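Local coordinates for protein L-cysteine S-thiosulfotransferase subunit SoxA (Paracoccus denitrificans, PDB 2C1D) that helps catalyse, as the diheme subunit of the SoxAX cytochrome complex, heterodisulfide formation between thiosulfate and the carrier cysteine of SoxY in sulfur oxidation, at residues Asp1-Gly6 / Ser45-Glu50; Pro25-Asp30 / Glu245-Ser250. One frame throughout, in Å; residues are numbered along the deposited sequence.

Interaction 1: residues Asp1-Gly6 / Ser45-Glu50; sequences DPVEDG and STRDLE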
loop_
_atom_site.group_PDB
_atom_site.type_symbol
_atom_site.label_atom_id
_atom_site.label_comp_id
_atom_site.label_asym_id
_atom_site.label_seq_id
_atom_site.Cartn_x
_atom_site.Cartn_y
_atom_site.Cartn_z
ATOM N N ASP A 1 -2.846 -14.602 7.945
ATOM C CA ASP A 1 -1.475 -14.811 8.563
ATOM C C ASP A 1 -0.457 -15.403 7.578
ATOM O O ASP A 1 -0.851 -16.143 6.680
ATOM C CB ASP A 1 -1.552 -15.773 9.758
ATOM C CG ASP A 1 -1.800 -15.069 11.071
ATOM O OD1 ASP A 1 -2.414 -13.970 11.065
ATOM O OD2 ASP A 1 -1.426 -15.549 12.166
ATOM N N PRO A 2 0.843 -15.143 7.763
ATOM C CA PRO A 2 1.860 -15.592 6.789
ATOM C C PRO A 2 2.070 -17.119 6.743
ATOM O O PRO A 2 2.194 -17.771 7.777
ATOM C CB PRO A 2 3.142 -14.873 7.241
ATOM C CG PRO A 2 2.926 -14.578 8.694
ATOM C CD PRO A 2 1.450 -14.406 8.891
ATOM N N VAL A 3 2.095 -17.662 5.530
ATOM C CA VAL A 3 2.203 -19.102 5.310
ATOM C C VAL A 3 3.614 -19.620 5.655
ATOM O O VAL A 3 4.604 -18.908 5.522
ATOM C CB VAL A 3 1.816 -19.468 3.847
ATOM C CG1 VAL A 3 2.947 -19.111 2.852
ATOM C CG2 VAL A 3 1.430 -20.939 3.730
ATOM N N GLU A 4 3.687 -20.848 6.147
ATOM C CA GLU A 4 4.951 -21.552 6.259
ATOM C C GLU A 4 5.268 -22.072 4.846
ATOM O O GLU A 4 4.536 -22.914 4.315
ATOM C CB GLU A 4 4.816 -22.695 7.279
ATOM C CG GLU A 4 6.077 -23.538 7.506
ATOM C CD GLU A 4 6.968 -23.014 8.624
ATOM O OE1 GLU A 4 6.923 -23.593 9.748
ATOM O OE2 GLU A 4 7.725 -22.038 8.371
ATOM N N ASP A 5 6.319 -21.517 4.228
ATOM C CA ASP A 5 6.805 -21.957 2.898
ATOM C C ASP A 5 8.233 -21.437 2.667
ATOM O O ASP A 5 8.735 -20.615 3.430
ATOM C CB ASP A 5 5.857 -21.482 1.784
ATOM C CG ASP A 5 5.894 -22.355 0.526
ATOM O OD1 ASP A 5 6.834 -23.147 0.311
ATOM O OD2 ASP A 5 5.007 -22.290 -0.344
ATOM N N GLY A 6 8.908 -21.961 1.648
ATOM C CA GLY A 6 10.231 -21.489 1.270
ATOM C C GLY A 6 10.305 -21.247 -0.227
ATOM O O GLY A 6 9.640 -21.938 -0.998
ATOM N N SER A 45 -1.125 -20.752 -5.661
ATOM C CA SER A 45 -1.040 -20.654 -7.114
ATOM C C SER A 45 -0.264 -19.378 -7.514
ATOM O O SER A 45 0.484 -19.381 -8.492
ATOM C CB SER A 45 -2.423 -20.738 -7.782
ATOM O OG SER A 45 -2.924 -19.466 -8.173
ATOM N N THR A 46 -0.404 -18.303 -6.741
ATOM C CA THR A 46 0.342 -17.077 -7.044
ATOM C C THR A 46 1.821 -17.233 -6.613
ATOM O O THR A 46 2.724 -16.819 -7.332
ATOM C CB THR A 46 -0.297 -15.887 -6.341
ATOM O OG1 THR A 46 -1.652 -15.737 -6.782
ATOM C CG2 THR A 46 0.407 -14.590 -6.734
ATOM N N ARG A 47 2.049 -17.851 -5.455
ATOM C CA ARG A 47 3.404 -18.115 -4.960
ATOM C C ARG A 47 4.176 -18.940 -5.991
ATOM O O ARG A 47 5.349 -18.691 -6.236
ATOM C CB ARG A 47 3.369 -18.847 -3.608
ATOM C CG ARG A 47 2.929 -17.967 -2.441
ATOM C CD ARG A 47 3.359 -18.434 -1.059
ATOM N NE ARG A 47 3.174 -19.872 -0.849
ATOM C CZ ARG A 47 2.011 -20.457 -0.513
ATOM N NH1 ARG A 47 0.888 -19.751 -0.382
ATOM N NH2 ARG A 47 1.969 -21.775 -0.315
ATOM N N ASP A 48 3.481 -19.893 -6.621
ATOM C CA ASP A 48 4.120 -20.780 -7.601
ATOM C C ASP A 48 4.624 -20.008 -8.821
ATOM O O ASP A 48 5.620 -20.394 -9.421
ATOM C CB ASP A 48 3.168 -21.923 -8.021
ATOM C CG ASP A 48 3.115 -23.059 -6.984
ATOM O OD1 ASP A 48 2.406 -24.093 -7.193
ATOM O OD2 ASP A 48 3.764 -23.053 -5.923
ATOM N N LEU A 49 3.951 -18.913 -9.174
ATOM C CA LEU A 49 4.390 -18.104 -10.316
ATOM C C LEU A 49 5.773 -17.480 -10.148
ATOM O O LEU A 49 6.400 -17.114 -11.122
ATOM C CB LEU A 49 3.395 -17.002 -10.605
ATOM C CG LEU A 49 2.030 -17.537 -11.017
ATOM C CD1 LEU A 49 1.113 -16.376 -11.178
ATOM C CD2 LEU A 49 2.141 -18.350 -12.307
ATOM N N GLU A 50 6.246 -17.349 -8.924
ATOM C CA GLU A 50 7.566 -16.752 -8.696
ATOM C C GLU A 50 8.657 -17.816 -8.556
ATOM O O GLU A 50 9.854 -17.474 -8.550
ATOM C CB GLU A 50 7.520 -15.852 -7.460
ATOM C CG GLU A 50 8.725 -14.959 -7.311
ATOM C CD GLU A 50 8.531 -13.822 -6.314
ATOM O OE1 GLU A 50 9.560 -13.341 -5.791
ATOM O OE2 GLU A 50 7.376 -13.393 -6.055
#
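Asp5 and Arg47 form a salt bridge in which two nitrogens of the arginine converge on a single carboxylate oxygen. Arg47 presents the side of its guanidinium group, NE and NH2, and both nitrogens donate to Asp5 OD2: NE lies 3.1 Å from OD2 with an N-H...O angle of 147°, and the NH2 bond matches it closely. OD2 lies near the guanidinium plane, whereas the carboxylate is turned by 75° against that plane, so the pairing is bifurcated on one atom instead of using both oxygens. The two donors reach OD2 from opposite faces of the carboxylate plane, on its anti side. The Arg47 chain bends at chi3 (-44°), which sets the NE/NH2 edge towards Asp5 OD2 and one face under Val3 CG1.

The other carboxylate oxygen is engaged separately. Asp5 OD1 accepts from Gly6 N at 2.7 Å and forms a salt bridge with Arg51, which also pairs with Asp48. Arg47 NH1 donates to the carbonyl of Arg42; with the two bonds to Asp5 OD2, this probably limits rotation of the guanidinium.

Van der Waals packing of a methyl on the cation's face supplies the rest. Val3 CG1 sits over the centre of one guanidinium face, 3.7 Å from Arg47 CZ.

The contact is a side-on arginine-aspartate salt bridge to one oxygen, with a valine methyl packed on the guanidinium face. It joins the irregular N-terminal segment to helix 44-48, and the side chain of Arg47 is about 10 Å from that of the zinc ligand Asp52.

Interaction 2: residues Pro25-Asp30 / Glu245-Ser250; sequences PAFLAD and ELYVAS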
loop_
_atom_site.group_PDB
_atom_site.type_symbol
_atom_site.label_atom_id
_atom_site.label_comp_id
_atom_site.label_asym_id
_atom_site.label_seq_id
_atom_site.Cartn_x
_atom_site.Cartn_y
_atom_site.Cartn_z
ATOM N N PRO A 25 15.261 -5.461 10.926
ATOM C CA PRO A 25 16.377 -4.559 11.224
ATOM C C PRO A 25 16.196 -3.987 12.636
ATOM O O PRO A 25 15.083 -3.985 13.140
ATOM C CB PRO A 25 16.244 -3.475 10.157
ATOM C CG PRO A 25 14.829 -3.491 9.796
ATOM C CD PRO A 25 14.406 -4.921 9.857
ATOM N N ALA A 26 17.266 -3.533 13.269
ATOM C CA ALA A 26 17.201 -3.178 14.683
ATOM C C ALA A 26 16.122 -2.118 14.960
ATOM O O ALA A 26 15.416 -2.210 15.948
ATOM C CB ALA A 26 18.580 -2.717 15.199
ATOM N N PHE A 27 15.935 -1.163 14.052
ATOM C CA PHE A 27 14.902 -0.144 14.248
ATOM C C PHE A 27 13.473 -0.660 14.271
ATOM O O PHE A 27 12.581 0.021 14.752
ATOM C CB PHE A 27 15.064 1.013 13.262
ATOM C CG PHE A 27 14.506 0.765 11.883
ATOM C CD1 PHE A 27 13.169 1.056 11.587
ATOM C CD2 PHE A 27 15.337 0.330 10.857
ATOM C CE1 PHE A 27 12.676 0.898 10.282
ATOM C CE2 PHE A 27 14.845 0.143 9.571
ATOM C CZ PHE A 27 13.514 0.442 9.278
ATOM N N LEU A 28 13.251 -1.866 13.776
ATOM C CA LEU A 28 11.943 -2.485 13.819
ATOM C C LEU A 28 11.824 -3.602 14.866
ATOM O O LEU A 28 10.831 -4.314 14.879
ATOM C CB LEU A 28 11.637 -3.058 12.437
ATOM C CG LEU A 28 10.526 -2.438 11.602
ATOM C CD1 LEU A 28 10.209 -0.979 11.984
ATOM C CD2 LEU A 28 10.840 -2.591 10.121
ATOM N N ALA A 29 12.820 -3.769 15.730
ATOM C CA ALA A 29 12.860 -4.941 16.623
ATOM C C ALA A 29 11.733 -4.961 17.663
ATOM O O ALA A 29 11.264 -6.030 18.033
ATOM C CB ALA A 29 14.228 -5.059 17.307
ATOM N N ASP A 30 11.293 -3.795 18.133
ATOM C CA ASP A 30 10.112 -3.718 19.018
ATOM C C ASP A 30 8.747 -3.787 18.270
ATOM O O ASP A 30 7.674 -3.873 18.900
ATOM C CB ASP A 30 10.181 -2.455 19.905
ATOM C CG ASP A 30 9.296 -2.562 21.179
ATOM O OD1 ASP A 30 8.956 -3.700 21.612
ATOM O OD2 ASP A 30 8.876 -1.549 21.807
ATOM N N GLU A 245 10.353 5.728 -0.330
ATOM C CA GLU A 245 10.963 4.521 -0.898
ATOM C C GLU A 245 12.221 4.107 -0.123
ATOM O O GLU A 245 12.478 2.910 0.075
ATOM C CB GLU A 245 11.270 4.658 -2.417
ATOM C CG GLU A 245 11.758 3.346 -3.020
ATOM C CD GLU A 245 11.869 3.325 -4.538
ATOM O OE1 GLU A 245 12.797 2.655 -5.062
ATOM O OE2 GLU A 245 11.035 3.939 -5.214
ATOM N N LEU A 246 12.996 5.085 0.324
ATOM C CA LEU A 246 14.180 4.830 1.163
ATOM C C LEU A 246 13.782 4.209 2.487
ATOM O O LEU A 246 14.358 3.202 2.916
ATOM C CB LEU A 246 14.952 6.136 1.430
ATOM C CG LEU A 246 16.118 6.122 2.436
ATOM C CD1 LEU A 246 17.310 5.267 1.949
ATOM C CD2 LEU A 246 16.573 7.541 2.726
ATOM N N TYR A 247 12.777 4.799 3.113
ATOM C CA TYR A 247 12.326 4.331 4.399
ATOM C C TYR A 247 11.712 2.915 4.294
ATOM O O TYR A 247 12.051 2.031 5.076
ATOM C CB TYR A 247 11.354 5.318 5.041
ATOM C CG TYR A 247 10.864 4.794 6.336
ATOM C CD1 TYR A 247 11.693 4.785 7.455
ATOM C CD2 TYR A 247 9.595 4.251 6.448
ATOM C CE1 TYR A 247 11.252 4.263 8.670
ATOM C CE2 TYR A 247 9.160 3.712 7.641
ATOM C CZ TYR A 247 9.997 3.723 8.749
ATOM O OH TYR A 247 9.549 3.168 9.932
ATOM N N VAL A 248 10.830 2.706 3.322
ATOM C CA VAL A 248 10.113 1.429 3.190
ATOM C C VAL A 248 11.090 0.330 2.765
ATOM O O VAL A 248 11.040 -0.768 3.291
ATOM C CB VAL A 248 8.908 1.531 2.229
ATOM C CG1 VAL A 248 8.194 0.178 2.054
ATOM C CG2 VAL A 248 7.901 2.529 2.764
ATOM N N ALA A 249 12.009 0.635 1.856
ATOM C CA ALA A 249 13.058 -0.310 1.506
ATOM C C ALA A 249 13.796 -0.873 2.735
ATOM O O ALA A 249 14.060 -2.068 2.819
ATOM C CB ALA A 249 14.066 0.331 0.547
ATOM N N SER A 250 14.147 0.015 3.655
ATOM C CA SER A 250 14.930 -0.333 4.836
ATOM C C SER A 250 14.128 -1.192 5.796
ATOM O O SER A 250 14.719 -1.947 6.559
ATOM C CB SER A 250 15.472 0.922 5.532
ATOM O OG SER A 250 14.466 1.617 6.255
#
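Phe27 meets Tyr247 and Ser250 with the far end of its ring, and these van der Waals contacts account for most of the interface. The two aromatic rings are inclined to each other: their centroids are 5.9 Å apart and their planes make an angle of 46°, which fits neither a stack nor a T-shaped pair. Their closest carbons are Phe27 CE1 and Tyr247 CE1, at 4.0 Å. Tyr247 CG is anti to the backbone N (chi1 178°), a setting that carries the ring out from helix 239-251 and brings its hydroxyl end beside Phe27 CE1.

A second group of contacts is apolar against polar. Phe27 CZ approaches Ser250 OG to 3.4 Å, while the proline ring contributes Pro25 CG, 3.6 Å from Ser250 O.

Hydrogen bonding is confined to each side and to the surroundings. Ser250 OG donates to Tyr247 O over 2.7 Å, tilted 25° from the carbonyl plane, and it also bonds Trp162 NE1. The loop is shaped by its 3-10 turn, in which Leu28 N bonds Pro25 O at 2.9 Å.

Trp162 makes edge-to-face pairs with both Phe27 and Tyr247, completing an aromatic cluster between the loop and helix 239-251. With the ring of Phe27 cut back to an alanine, Tyr247 and Trp162 would probably lose the aromatic neighbour they share, and a gap is likely to open beside Ser250.

Shape and dispersion, instead of directional bonds, therefore join the two segments. Satisfied by Tyr247 O and Trp162 NE1, the buried serine hydroxyl can probably lie against a ring carbon without cost.

How the interactions relate
From the N terminus, the chain enters interaction 1 at Asp1-Gly6, runs through strands 7-9 and 16-22, and reaches Pro25-Asp30, the first half of interaction 2. It then passes strand 35-36 and returns at Ser45-Glu50, closing interaction 1 with 38 residues between its segments. Interaction 2 closes only at Glu245-Ser250, after 214 intervening residues. The segments alternate, so the two closures cross. Interaction 1 ties the N-terminal segment to helix 44-48; interaction 2 ties the following loop to helix 239-251 of the second cytochrome c domain. Their centres are 23 Å apart and their nearest atoms about 14 Å, so they do not touch.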